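PDB 2GSL: hypothetical protein, which might be a ribonuclease of the MrnC (Mini-RNase III) type involved in RNA processing, and here carries a bound magnesium ion. Local coordinates for residues 17-22 and 98-103; 24-29 and 120-125. All coordinates share one frame; numbering follows the deposited sequence.

Contact 1 of 2, residues 17-22 and 98-103; sequences ELAFLG and EATALE. With MG (magnesium ion), chain G.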
# COMPACT_ATOMS: atom_id res chain seq x y z
N GLU A 17 -7.61 13.02 -0.63
CA GLU A 17 -7.36 12.17 0.52
C GLU A 17 -7.62 10.72 0.17
O GLU A 17 -6.88 9.83 0.60
CB GLU A 17 -8.23 12.60 1.68
CG GLU A 17 -7.61 13.73 2.44
CD GLU A 17 -8.59 14.38 3.38
OE1 GLU A 17 -9.65 14.82 2.88
OE2 GLU A 17 -8.28 14.46 4.59
N LEU A 18 -8.67 10.49 -0.60
CA LEU A 18 -9.01 9.14 -1.01
C LEU A 18 -7.93 8.61 -1.95
O LEU A 18 -7.44 7.50 -1.77
CB LEU A 18 -10.37 9.13 -1.73
CG LEU A 18 -11.57 9.63 -0.90
CD1 LEU A 18 -12.72 9.91 -1.84
CD2 LEU A 18 -11.96 8.60 0.17
N ALA A 19 -7.56 9.42 -2.93
CA ALA A 19 -6.53 9.04 -3.90
C ALA A 19 -5.23 8.66 -3.21
O ALA A 19 -4.44 7.87 -3.73
CB ALA A 19 -6.29 10.20 -4.87
N PHE A 20 -5.00 9.24 -2.03
CA PHE A 20 -3.80 8.99 -1.24
C PHE A 20 -3.88 7.57 -0.70
O PHE A 20 -2.92 6.80 -0.75
CB PHE A 20 -3.72 9.99 -0.08
CG PHE A 20 -2.44 9.93 0.70
CD1 PHE A 20 -1.20 9.97 0.06
CD2 PHE A 20 -2.46 9.87 2.10
CE1 PHE A 20 -0.01 9.95 0.79
CE2 PHE A 20 -1.28 9.86 2.83
CZ PHE A 20 -0.05 9.90 2.18
N LEU A 21 -5.05 7.24 -0.17
CA LEU A 21 -5.29 5.92 0.37
C LEU A 21 -5.37 4.94 -0.81
O LEU A 21 -4.73 3.89 -0.79
CB LEU A 21 -6.60 5.93 1.16
CG LEU A 21 -7.19 4.58 1.56
CD1 LEU A 21 -6.25 3.87 2.51
CD2 LEU A 21 -8.55 4.79 2.20
N GLY A 22 -6.14 5.32 -1.83
CA GLY A 22 -6.29 4.47 -3.00
C GLY A 22 -4.97 4.04 -3.62
O GLY A 22 -4.83 2.91 -4.06
N GLU A 98 -7.30 11.47 -14.28
CA GLU A 98 -8.01 10.20 -14.28
C GLU A 98 -7.29 9.18 -13.42
O GLU A 98 -7.90 8.23 -12.92
CB GLU A 98 -8.16 9.69 -15.71
CG GLU A 98 -9.25 10.41 -16.49
CD GLU A 98 -9.13 10.18 -17.99
OE1 GLU A 98 -10.04 10.62 -18.74
OE2 GLU A 98 -8.11 9.58 -18.41
N ALA A 99 -5.99 9.37 -13.24
CA ALA A 99 -5.20 8.47 -12.42
C ALA A 99 -5.57 8.67 -10.95
O ALA A 99 -5.59 7.73 -10.15
CB ALA A 99 -3.72 8.73 -12.64
N THR A 100 -5.84 9.92 -10.61
CA THR A 100 -6.22 10.30 -9.26
C THR A 100 -7.67 9.91 -9.02
O THR A 100 -8.04 9.46 -7.94
CB THR A 100 -6.09 11.80 -9.08
OG1 THR A 100 -4.75 12.19 -9.39
CG2 THR A 100 -6.43 12.19 -7.64
N ALA A 101 -8.50 10.11 -10.03
CA ALA A 101 -9.90 9.78 -9.93
C ALA A 101 -10.00 8.28 -9.68
O ALA A 101 -10.83 7.82 -8.88
CB ALA A 101 -10.63 10.17 -11.21
N LEU A 102 -9.16 7.51 -10.37
CA LEU A 102 -9.15 6.07 -10.21
C LEU A 102 -8.71 5.71 -8.79
O LEU A 102 -9.36 4.90 -8.13
CB LEU A 102 -8.22 5.42 -11.26
CG LEU A 102 -8.01 3.90 -11.43
CD1 LEU A 102 -7.02 3.39 -10.40
CD2 LEU A 102 -9.32 3.17 -11.35
N GLU A 103 -7.64 6.33 -8.30
CA GLU A 103 -7.19 6.02 -6.94
C GLU A 103 -8.18 6.55 -5.90
O GLU A 103 -8.17 6.12 -4.74
CB GLU A 103 -5.80 6.62 -6.66
CG GLU A 103 -4.73 6.19 -7.63
CD GLU A 103 -3.34 6.58 -7.19
OE1 GLU A 103 -2.46 5.69 -7.17
OE2 GLU A 103 -3.10 7.77 -6.86
MG MG G . -0.44 6.68 -7.82
O HOH W 1 -0.47 8.52 -6.46
O HOH W 2 0.19 4.46 -8.31
O HOH W 3 1.86 7.13 -7.66
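Glu103 sets its CB against the backbone of Ala19 and sends its carboxylate on to a magnesium ion. The side chain sets out toward helix 15-34, and CB rests 3.5 Å from Ala19 O. The first torsion sets CG anti to the carbonyl carbon (chi1 -57°), and beyond CG the chain runs extended, carrying the carboxylate past Ala19 O to the magnesium. There the two oxygens do different work. OE1 binds the magnesium at 2.3 Å, with a weak hydrogen bond from Gln57; OE2 stands 3.0 Å from the magnesium and accepts a hydrogen bond from water 1, itself a magnesium ligand. The same OE2 is 3.4 Å from Ala19 O, a meeting of two acceptors with no bond between them. One turn earlier in helix 93-111, Thr100 turns its methyl inward, CG2 meeting Ala19 CB at 3.4 Å, while OG1 hydrogen-bonds back to Tyr96 O in its own helix. Small residues let the helices come near: the axes of segments 17-22 and 98-103 approach to 7.9 Å, at 77°, and Gly22 offers its CA to Glu103 O in a CA-H...O contact. Leu18 goes past this seam to pack on Ile75 and Leu111, and Phe20 makes a cation-pi contact with Arg31 of the second subunit. The close helix crossing thus rests on the Ala19 and Thr100 methyls, backbone atoms and the stem of Glu103, whose carboxylate goes on to bind the metal. Glu103 and Asp23 bind magnesium together with three waters, an acidic metal site consistent with metal-dependent RNA cleavage as in RNase III enzymes.

Contact 2 of 2, residues 24-29 and 120-125; sequences AIWELE and KIINIV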
# COMPACT_ATOMS: atom_id res chain seq x y z
N ALA A 24 -2.00 3.59 -2.16
CA ALA A 24 -1.41 2.53 -1.35
C ALA A 24 -2.14 1.21 -1.57
O ALA A 24 -1.52 0.14 -1.61
CB ALA A 24 -1.45 2.91 0.13
N ILE A 25 -3.46 1.30 -1.73
CA ILE A 25 -4.30 0.11 -1.94
C ILE A 25 -3.96 -0.53 -3.28
O ILE A 25 -3.90 -1.76 -3.40
CB ILE A 25 -5.82 0.49 -1.91
CG1 ILE A 25 -6.20 1.06 -0.54
CG2 ILE A 25 -6.70 -0.72 -2.17
CD1 ILE A 25 -7.58 1.65 -0.49
N TRP A 26 -3.75 0.33 -4.28
CA TRP A 26 -3.41 -0.13 -5.64
C TRP A 26 -2.06 -0.82 -5.63
O TRP A 26 -1.95 -1.94 -6.13
CB TRP A 26 -3.38 1.06 -6.61
CG TRP A 26 -3.33 0.69 -8.04
CD1 TRP A 26 -2.24 0.73 -8.85
CD2 TRP A 26 -4.42 0.22 -8.85
NE1 TRP A 26 -2.59 0.32 -10.12
CE2 TRP A 26 -3.91 -0.01 -10.14
CE3 TRP A 26 -5.77 -0.05 -8.59
CZ2 TRP A 26 -4.72 -0.47 -11.18
CZ3 TRP A 26 -6.57 -0.50 -9.63
CH2 TRP A 26 -6.04 -0.72 -10.90
N GLU A 27 -1.05 -0.18 -5.05
CA GLU A 27 0.27 -0.82 -5.02
C GLU A 27 0.15 -2.21 -4.44
O GLU A 27 0.51 -3.20 -5.09
CB GLU A 27 1.30 -0.00 -4.20
CG GLU A 27 2.24 0.84 -5.06
CD GLU A 27 3.59 0.18 -5.34
OE1 GLU A 27 3.65 -0.92 -5.93
OE2 GLU A 27 4.64 0.76 -4.99
N LEU A 28 -0.39 -2.30 -3.22
CA LEU A 28 -0.56 -3.58 -2.53
C LEU A 28 -1.11 -4.69 -3.41
O LEU A 28 -0.51 -5.75 -3.52
CB LEU A 28 -1.48 -3.41 -1.31
CG LEU A 28 -1.65 -4.65 -0.45
CD1 LEU A 28 -0.28 -5.24 -0.12
CD2 LEU A 28 -2.39 -4.29 0.80
N GLU A 29 -2.26 -4.44 -4.02
CA GLU A 29 -2.87 -5.43 -4.88
C GLU A 29 -1.94 -5.81 -6.04
O GLU A 29 -1.78 -6.99 -6.33
CB GLU A 29 -4.20 -4.91 -5.41
CG GLU A 29 -5.28 -4.88 -4.35
CD GLU A 29 -5.38 -6.20 -3.58
OE1 GLU A 29 -5.11 -6.20 -2.35
OE2 GLU A 29 -5.71 -7.22 -4.21
N LYS A 120 -12.77 -6.84 -8.46
CA LYS A 120 -13.30 -6.95 -9.81
C LYS A 120 -12.51 -6.06 -10.77
O LYS A 120 -12.31 -6.41 -11.93
CB LYS A 120 -14.78 -6.60 -9.81
CG LYS A 120 -15.55 -7.15 -10.98
CD LYS A 120 -17.00 -7.42 -10.62
CE LYS A 120 -17.77 -6.13 -10.35
NZ LYS A 120 -19.24 -6.39 -10.11
N ILE A 121 -12.06 -4.91 -10.28
CA ILE A 121 -11.28 -3.97 -11.07
C ILE A 121 -9.86 -4.53 -11.22
O ILE A 121 -9.25 -4.45 -12.28
CB ILE A 121 -11.21 -2.57 -10.38
CG1 ILE A 121 -12.59 -1.93 -10.39
CG2 ILE A 121 -10.21 -1.68 -11.08
CD1 ILE A 121 -12.66 -0.66 -9.55
N ILE A 122 -9.34 -5.08 -10.13
CA ILE A 122 -8.01 -5.66 -10.17
C ILE A 122 -8.00 -6.85 -11.13
O ILE A 122 -6.99 -7.11 -11.77
CB ILE A 122 -7.56 -6.12 -8.78
CG1 ILE A 122 -7.48 -4.91 -7.84
CG2 ILE A 122 -6.22 -6.82 -8.87
CD1 ILE A 122 -6.45 -3.87 -8.26
N ASN A 123 -9.13 -7.55 -11.25
CA ASN A 123 -9.21 -8.69 -12.15
C ASN A 123 -9.14 -8.26 -13.61
O ASN A 123 -8.77 -9.06 -14.48
CB ASN A 123 -10.48 -9.49 -11.92
CG ASN A 123 -10.34 -10.50 -10.79
OD1 ASN A 123 -11.29 -11.20 -10.44
ND2 ASN A 123 -9.14 -10.59 -10.22
N ILE A 124 -9.51 -7.02 -13.91
CA ILE A 124 -9.45 -6.56 -15.29
C ILE A 124 -8.05 -6.02 -15.57
O ILE A 124 -7.71 -5.69 -16.71
CB ILE A 124 -10.54 -5.49 -15.59
CG1 ILE A 124 -10.08 -4.11 -15.14
CG2 ILE A 124 -11.84 -5.87 -14.91
CD1 ILE A 124 -9.35 -3.34 -16.20
N VAL A 125 -7.22 -5.96 -14.53
CA VAL A 125 -5.86 -5.48 -14.68
C VAL A 125 -4.96 -6.63 -15.09
O VAL A 125 -4.03 -6.45 -15.87
CB VAL A 125 -5.32 -4.87 -13.35
CG1 VAL A 125 -3.85 -4.52 -13.49
CG2 VAL A 125 -6.12 -3.63 -13.00
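Trp26 extends the six-membered end of its indole to three aliphatic side chains of helix 115-127. Ile122 CD1 comes obliquely to the ring, 3.6 Å from Trp26 CZ3, its side chain and the indole sliding past each other in opposite directions. Val125 CG2 also approaches obliquely, at 3.6 Å from Trp26 CH2. Ile121 stays near the ring plane instead: its CG2 meets the edge at CZ3, 4.1 Å away, the side chain running at about a right angle to that of the tryptophan. Ile122 CD1 has a second neighbour on helix 15-34, Glu29 CB at 3.8 Å, and is therefore placed between the indole and the stem of the glutamate. CB and CG of Glu29 pack here; beyond them the chain bends at chi2 (-49°), and OE1 makes a salt bridge with Lys32. In the next shell, the indole leaves the backbone with CG anti to N (chi1 -168°), and NE1 gives a hydrogen bond to Lys51 O, which restrains the rotation of the ring and gives its N-H an acceptor. The long aromatic side chain spans a wide gap, because the axes of segments 24-29 and 120-125 come no nearer than 11.5 Å, at 53° to each other. Around this apolar joint lie helices on several sides: Gln57 of helix 54-64, Val52 of helix 41-52 and Ile106 of helix 93-111 all touch Trp26, while Val125 also packs on Tyr56 and Ile60. Helix 115-127 is in this way seated on helix 15-34, and Glu29 also packs on Tyr110 of the second subunit.

How the contacts relate
Contacts 1 and 2 share helix 15-34 as their common partner, and their centres are about 12 Å apart. Between its two segments, 17-22 and 24-29, comes just Asp23, the active-site residue, whose side chain is about 3 Å from that of Glu103 at the nearest atoms. Contact 1 supplies a magnesium ligand, Glu103; contact 2 supplies none, though the Trp26 side chain comes within about 6 Å of the ion, measured from its nearest atom. The two join where Leu102 CD1 packs on Trp26 CZ3 at 4.0 Å. Their segments alternate along the chain, with the consecutive helices 93-111 and 115-127 both laid against helix 15-34, which also faces the second subunit.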